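Local coordinates for transcriptional activator PlcR protein (Bacillus thuringiensis, PDB 3U3W), which activates transcription of virulence genes by binding DNA in response to the quorum-sensing signal peptide PapR, at residues 205-209 against 210-214; 170-173 against 174-178. All coordinates share one frame; numbering follows the deposited sequence. Where two conformers were deposited one is given.

Interaction 1 (205-209 against 210-214); sequences ALYLD and SRYEE
Tyr-207 and Tyr-212 meet in a T-shaped stack across a Schellman motif, the tight turn that ends helix 192-208 and leads into helix 212-228 of the tetratricopeptide-like C-terminal domain. The edge of Tyr-212 is turned to the face of Tyr-207: CE1 of Tyr-212 stands above the centre of the Tyr-207 ring, the centroids are 5.0 Å apart and the planes lie at 69°. With chi1 near 180° (-178°), Tyr-207 turns its ring back over the turn to receive that edge. The same CE1 of Tyr-212 comes within 3.6 Å of Tyr-207 O, and Ser-210 O lies over one face of the Tyr-212 ring, toward its rim. The turn itself rests on two backbone bonds, Arg-211 N to Leu-206 O at 2.9 Å and Ser-210 N to Tyr-207 O, also 2.9 Å. Ser-210, with positive phi (68°), is the C-prime residue of the motif, and Arg-211, the next residue, is the N-cap of the following helix. Leu-206, buried, packs on the inner side of the turn: its CD2 abuts CD of Arg-211, crossing that side chain at about a right angle, while its CD1 reaches Glu-214 O at 3.9 Å. The Tyr-207 side chain packs on Gln-241, Glu-244 and Cys-245 of helix 235-248, and Leu-208 touches an aromatic side chain of the bound peptide. Asp-209 and Arg-211 run side by side and form a salt bridge. NE and NH2 both grip a single carboxylate oxygen, arriving from the same face of the carboxylate; OD2 of Asp-209 lies near the guanidinium plane, 2.9 Å from Arg-211 NE and 3.3 Å from NH2.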
loop_
_atom_site.group_PDB
_atom_site.type_symbol
_atom_site.label_atom_id
_atom_site.label_comp_id
_atom_site.label_asym_id
_atom_site.label_seq_id
_atom_site.Cartn_x
_atom_site.Cartn_y
_atom_site.Cartn_z
ATOM N N ALA A 205 19.835 13.780 -10.027
ATOM C CA ALA A 205 20.873 13.536 -11.028
ATOM C C ALA A 205 20.803 14.473 -12.266
ATOM O O ALA A 205 21.826 14.986 -12.719
ATOM C CB ALA A 205 20.866 12.053 -11.453
ATOM N N LEU A 206 19.603 14.680 -12.801
ATOM C CA LEU A 206 19.387 15.622 -13.895
ATOM C C LEU A 206 19.819 17.020 -13.479
ATOM O O LEU A 206 20.486 17.734 -14.246
ATOM C CB LEU A 206 17.914 15.613 -14.357
ATOM C CG LEU A 206 17.493 14.296 -15.039
ATOM C CD1 LEU A 206 15.992 14.049 -15.028
ATOM C CD2 LEU A 206 18.035 14.224 -16.468
ATOM N N TYR A 207 19.445 17.408 -12.262
ATOM C CA TYR A 207 19.825 18.711 -11.735
ATOM C C TYR A 207 21.354 18.831 -11.625
ATOM O O TYR A 207 21.923 19.865 -11.956
ATOM C CB TYR A 207 19.169 18.946 -10.378
ATOM C CG TYR A 207 19.452 20.300 -9.742
ATOM C CD1 TYR A 207 20.689 20.579 -9.146
ATOM C CD2 TYR A 207 18.472 21.292 -9.715
ATOM C CE1 TYR A 207 20.937 21.812 -8.552
ATOM C CE2 TYR A 207 18.712 22.522 -9.142
ATOM C CZ TYR A 207 19.943 22.778 -8.554
ATOM O OH TYR A 207 20.163 24.009 -7.973
ATOM N N LEU A 208 22.023 17.780 -11.159
ATOM C CA LEU A 208 23.476 17.852 -10.989
ATOM C C LEU A 208 24.156 17.986 -12.357
ATOM O O LEU A 208 25.251 18.539 -12.462
ATOM C CB LEU A 208 24.022 16.636 -10.230
ATOM C CG LEU A 208 23.720 16.540 -8.726
ATOM C CD1 LEU A 208 24.178 15.192 -8.168
ATOM C CD2 LEU A 208 24.360 17.702 -7.938
ATOM N N ASP A 209 23.478 17.479 -13.390
ATOM C CA ASP A 209 23.912 17.557 -14.776
ATOM C C ASP A 209 23.439 18.846 -15.467
ATOM O O ASP A 209 23.542 18.982 -16.687
ATOM C CB ASP A 209 23.385 16.342 -15.547
ATOM C CG ASP A 209 24.301 15.919 -16.692
ATOM O OD1 ASP A 209 25.482 16.328 -16.691
ATOM O OD2 ASP A 209 23.837 15.165 -17.580
ATOM N N SER A 210 22.912 19.777 -14.682
ATOM C CA SER A 210 22.467 21.085 -15.180
ATOM C C SER A 210 21.246 21.025 -16.099
ATOM O O SER A 210 20.934 22.006 -16.769
ATOM C CB SER A 210 23.614 21.803 -15.913
ATOM O OG SER A 210 24.745 21.953 -15.085
ATOM N N ARG A 211 20.575 19.881 -16.164
ATOM C CA ARG A 211 19.349 19.755 -16.959
ATOM C C ARG A 211 18.120 20.152 -16.144
ATOM O O ARG A 211 17.326 19.313 -15.736
ATOM C CB ARG A 211 19.197 18.329 -17.465
ATOM C CG ARG A 211 20.453 17.822 -18.093
ATOM C CD ARG A 211 20.276 16.443 -18.674
ATOM N NE ARG A 211 21.567 15.965 -19.147
ATOM C CZ ARG A 211 21.977 16.060 -20.408
ATOM N NH1 ARG A 211 21.180 16.585 -21.340
ATOM N NH2 ARG A 211 23.179 15.616 -20.733
ATOM N N TYR A 212 17.968 21.448 -15.928
ATOM C CA TYR A 212 17.026 21.965 -14.955
ATOM C C TYR A 212 15.588 21.717 -15.331
ATOM O O TYR A 212 14.776 21.310 -14.492
ATOM C CB TYR A 212 17.310 23.439 -14.732
ATOM C CG TYR A 212 18.706 23.630 -14.177
ATOM C CD1 TYR A 212 19.128 22.911 -13.049
ATOM C CD2 TYR A 212 19.618 24.480 -14.798
ATOM C CE1 TYR A 212 20.395 23.070 -12.529
ATOM C CE2 TYR A 212 20.900 24.646 -14.283
ATOM C CZ TYR A 212 21.289 23.936 -13.159
ATOM O OH TYR A 212 22.567 24.089 -12.660
ATOM N N GLU A 213 15.286 21.930 -16.603
ATOM C CA GLU A 213 13.953 21.726 -17.118
ATOM C C GLU A 213 13.512 20.269 -17.000
ATOM O O GLU A 213 12.371 19.985 -16.625
ATOM C CB GLU A 213 13.880 22.205 -18.570
ATOM C CG GLU A 213 12.587 21.846 -19.284
ATOM C CD GLU A 213 12.375 22.656 -20.560
ATOM O OE1 GLU A 213 13.362 23.229 -21.090
ATOM O OE2 GLU A 213 11.214 22.715 -21.028
ATOM N N GLU A 214 14.399 19.342 -17.336
ATOM C CA GLU A 214 14.035 17.930 -17.244
ATOM C C GLU A 214 13.887 17.492 -15.784
ATOM O O GLU A 214 13.079 16.620 -15.462
ATOM C CB GLU A 214 15.053 17.046 -17.966
ATOM C CG GLU A 214 14.749 16.866 -19.443
ATOM C CD GLU A 214 15.968 16.408 -20.248
ATOM O OE1 GLU A 214 16.115 15.193 -20.492
ATOM O OE2 GLU A 214 16.783 17.271 -20.629
#

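Interaction 2 (170-173 against 174-178); sequences YLKK and GIDLF
Ile-175 N donates to Leu-171 O at 2.8 Å, the shortest and straightest (N-H...O 173°) of four successive i to i+4 bonds in the first turns of helix 171-187, in the tetratricopeptide-like C-terminal domain. Gly-174 N to Tyr-170 O follows at 2.9 Å, and Asp-176 N to Lys-172 O at 3.0 Å. Leu-177 N to Lys-173 O is the longest of the four, at 3.1 Å, and the least straight (144°). Tyr-170 occupies the N-cap position, and its hydroxyl is hydrogen-bonded to that of Tyr-131. In one of two modelled positions of the Asp-176 side chain, CG of Lys-172 lies 3.7 Å from Asp-176 OD2, while NZ of Lys-172 stays 4.8 Å from that oxygen; any attraction between them is tentative. On another side of the helix CB of Leu-171 approaches CD1 of Ile-175 at 4.4 Å, a loose apolar contact one turn apart. CG1 of Ile-175, anti to the carbonyl carbon (chi1 -74°), keeps that branch beside Leu-171 O. Leu-171 and Ile-175 both pack on helix 192-208; Leu-177 packs on Ile-161 of helix 153-167, and Phe-178 touches both that helix and Asn-201. The contact is therefore held chiefly by main-chain bonds.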
loop_
_atom_site.group_PDB
_atom_site.type_symbol
_atom_site.label_atom_id
_atom_site.label_comp_id
_atom_site.label_asym_id
_atom_site.label_seq_id
_atom_site.Cartn_x
_atom_site.Cartn_y
_atom_site.Cartn_z
ATOM N N TYR A 170 29.436 10.165 -11.919
ATOM C CA TYR A 170 29.001 9.385 -13.081
ATOM C C TYR A 170 27.535 9.641 -13.467
ATOM O O TYR A 170 26.731 8.710 -13.567
ATOM C CB TYR A 170 29.245 7.899 -12.826
ATOM C CG TYR A 170 30.703 7.591 -12.681
ATOM C CD1 TYR A 170 31.473 7.282 -13.792
ATOM C CD2 TYR A 170 31.324 7.638 -11.440
ATOM C CE1 TYR A 170 32.821 7.014 -13.671
ATOM C CE2 TYR A 170 32.672 7.366 -11.305
ATOM C CZ TYR A 170 33.417 7.060 -12.429
ATOM O OH TYR A 170 34.764 6.790 -12.317
ATOM N N LEU A 171 27.214 10.911 -13.697
ATOM C CA LEU A 171 25.864 11.336 -14.033
ATOM C C LEU A 171 25.257 10.569 -15.208
ATOM O O LEU A 171 24.135 10.073 -15.124
ATOM C CB LEU A 171 25.824 12.842 -14.277
ATOM C CG LEU A 171 26.145 13.615 -12.996
ATOM C CD1 LEU A 171 26.165 15.101 -13.233
ATOM C CD2 LEU A 171 25.115 13.268 -11.925
ATOM N N LYS A 172 25.998 10.441 -16.292
ATOM C CA LYS A 172 25.453 9.753 -17.446
ATOM C C LYS A 172 25.079 8.310 -17.104
ATOM O O LYS A 172 24.012 7.824 -17.470
ATOM C CB LYS A 172 26.426 9.793 -18.623
ATOM C CG LYS A 172 25.877 9.113 -19.873
ATOM C CD LYS A 172 26.990 8.666 -20.815
ATOM C CE LYS A 172 26.460 8.487 -22.232
ATOM N NZ LYS A 172 25.951 9.781 -22.807
ATOM N N LYS A 173 25.956 7.617 -16.398
ATOM C CA LYS A 173 25.665 6.237 -16.071
ATOM C C LYS A 173 24.454 6.169 -15.128
ATOM O O LYS A 173 23.604 5.290 -15.259
ATOM C CB LYS A 173 26.892 5.564 -15.461
ATOM C CG LYS A 173 27.355 4.309 -16.197
ATOM C CD LYS A 173 28.698 3.837 -15.632
ATOM C CE LYS A 173 29.359 2.767 -16.495
ATOM N NZ LYS A 173 30.752 2.447 -16.026
ATOM N N GLY A 174 24.371 7.115 -14.198
ATOM C CA GLY A 174 23.294 7.123 -13.230
ATOM C C GLY A 174 21.959 7.408 -13.885
ATOM O O GLY A 174 20.978 6.680 -13.690
ATOM N N ILE A 175 21.934 8.476 -14.678
ATOM C CA ILE A 175 20.739 8.863 -15.417
ATOM C C ILE A 175 20.225 7.737 -16.331
ATOM O O ILE A 175 19.030 7.468 -16.372
ATOM C CB ILE A 175 20.959 10.182 -16.171
ATOM C CG1 ILE A 175 20.938 11.350 -15.163
ATOM C CG2 ILE A 175 19.920 10.336 -17.265
ATOM C CD1 ILE A 175 21.620 12.655 -15.644
ATOM N N ASP A 176 21.130 7.067 -17.033
ATOM C CA ASP A 176 20.732 5.960 -17.890
ATOM C C ASP A 176 20.171 4.781 -17.093
ATOM O O ASP A 176 19.280 4.085 -17.568
ATOM C CB ASP A 176 21.893 5.516 -18.800
ATOM C CG ASP A 176 22.065 6.416 -20.034
ATOM O OD1 ASP A 176 21.050 6.917 -20.585
ATOM O OD2 ASP A 176 23.224 6.616 -20.461
ATOM N N LEU A 177 20.682 4.560 -15.882
ATOM C CA LEU A 177 20.188 3.486 -15.031
ATOM C C LEU A 177 18.803 3.826 -14.456
ATOM O O LEU A 177 17.920 2.970 -14.396
ATOM C CB LEU A 177 21.194 3.117 -13.936
ATOM C CG LEU A 177 20.752 1.946 -13.043
ATOM C CD1 LEU A 177 20.075 0.813 -13.836
ATOM C CD2 LEU A 177 21.899 1.386 -12.191
ATOM N N PHE A 178 18.605 5.082 -14.071
ATOM C CA PHE A 178 17.282 5.540 -13.656
ATOM C C PHE A 178 16.239 5.325 -14.753
ATOM O O PHE A 178 15.150 4.785 -14.496
ATOM C CB PHE A 178 17.319 7.011 -13.236
ATOM C CG PHE A 178 17.997 7.227 -11.923
ATOM C CD1 PHE A 178 17.629 6.466 -10.805
ATOM C CD2 PHE A 178 19.014 8.159 -11.791
ATOM C CE1 PHE A 178 18.267 6.632 -9.581
ATOM C CE2 PHE A 178 19.650 8.337 -10.569
ATOM C CZ PHE A 178 19.268 7.567 -9.459
#

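Overall arrangement
Both contacts are local and mostly at the surface, each with one buried residue among those that touch, and they adjoin one another, their centres about 12 Å apart. Interaction 2 lies at the start of helix 171-187, and interaction 1 at the end of the next helix, 192-208, and the turn beyond it. The two meet where CD1 of Leu-171 packs 3.6 Å from Asp-209 N, while Ile-175 reaches Ala-205. Their chemistry follows their place: regular helical bonding dominates the helix start, whereas the chain reversal adds an aromatic stack and a salt bridge to its backbone bonds. Both stand far from the bound DNA, about 40 Å (interaction 2) and about 50 Å (interaction 1) between nearest atoms.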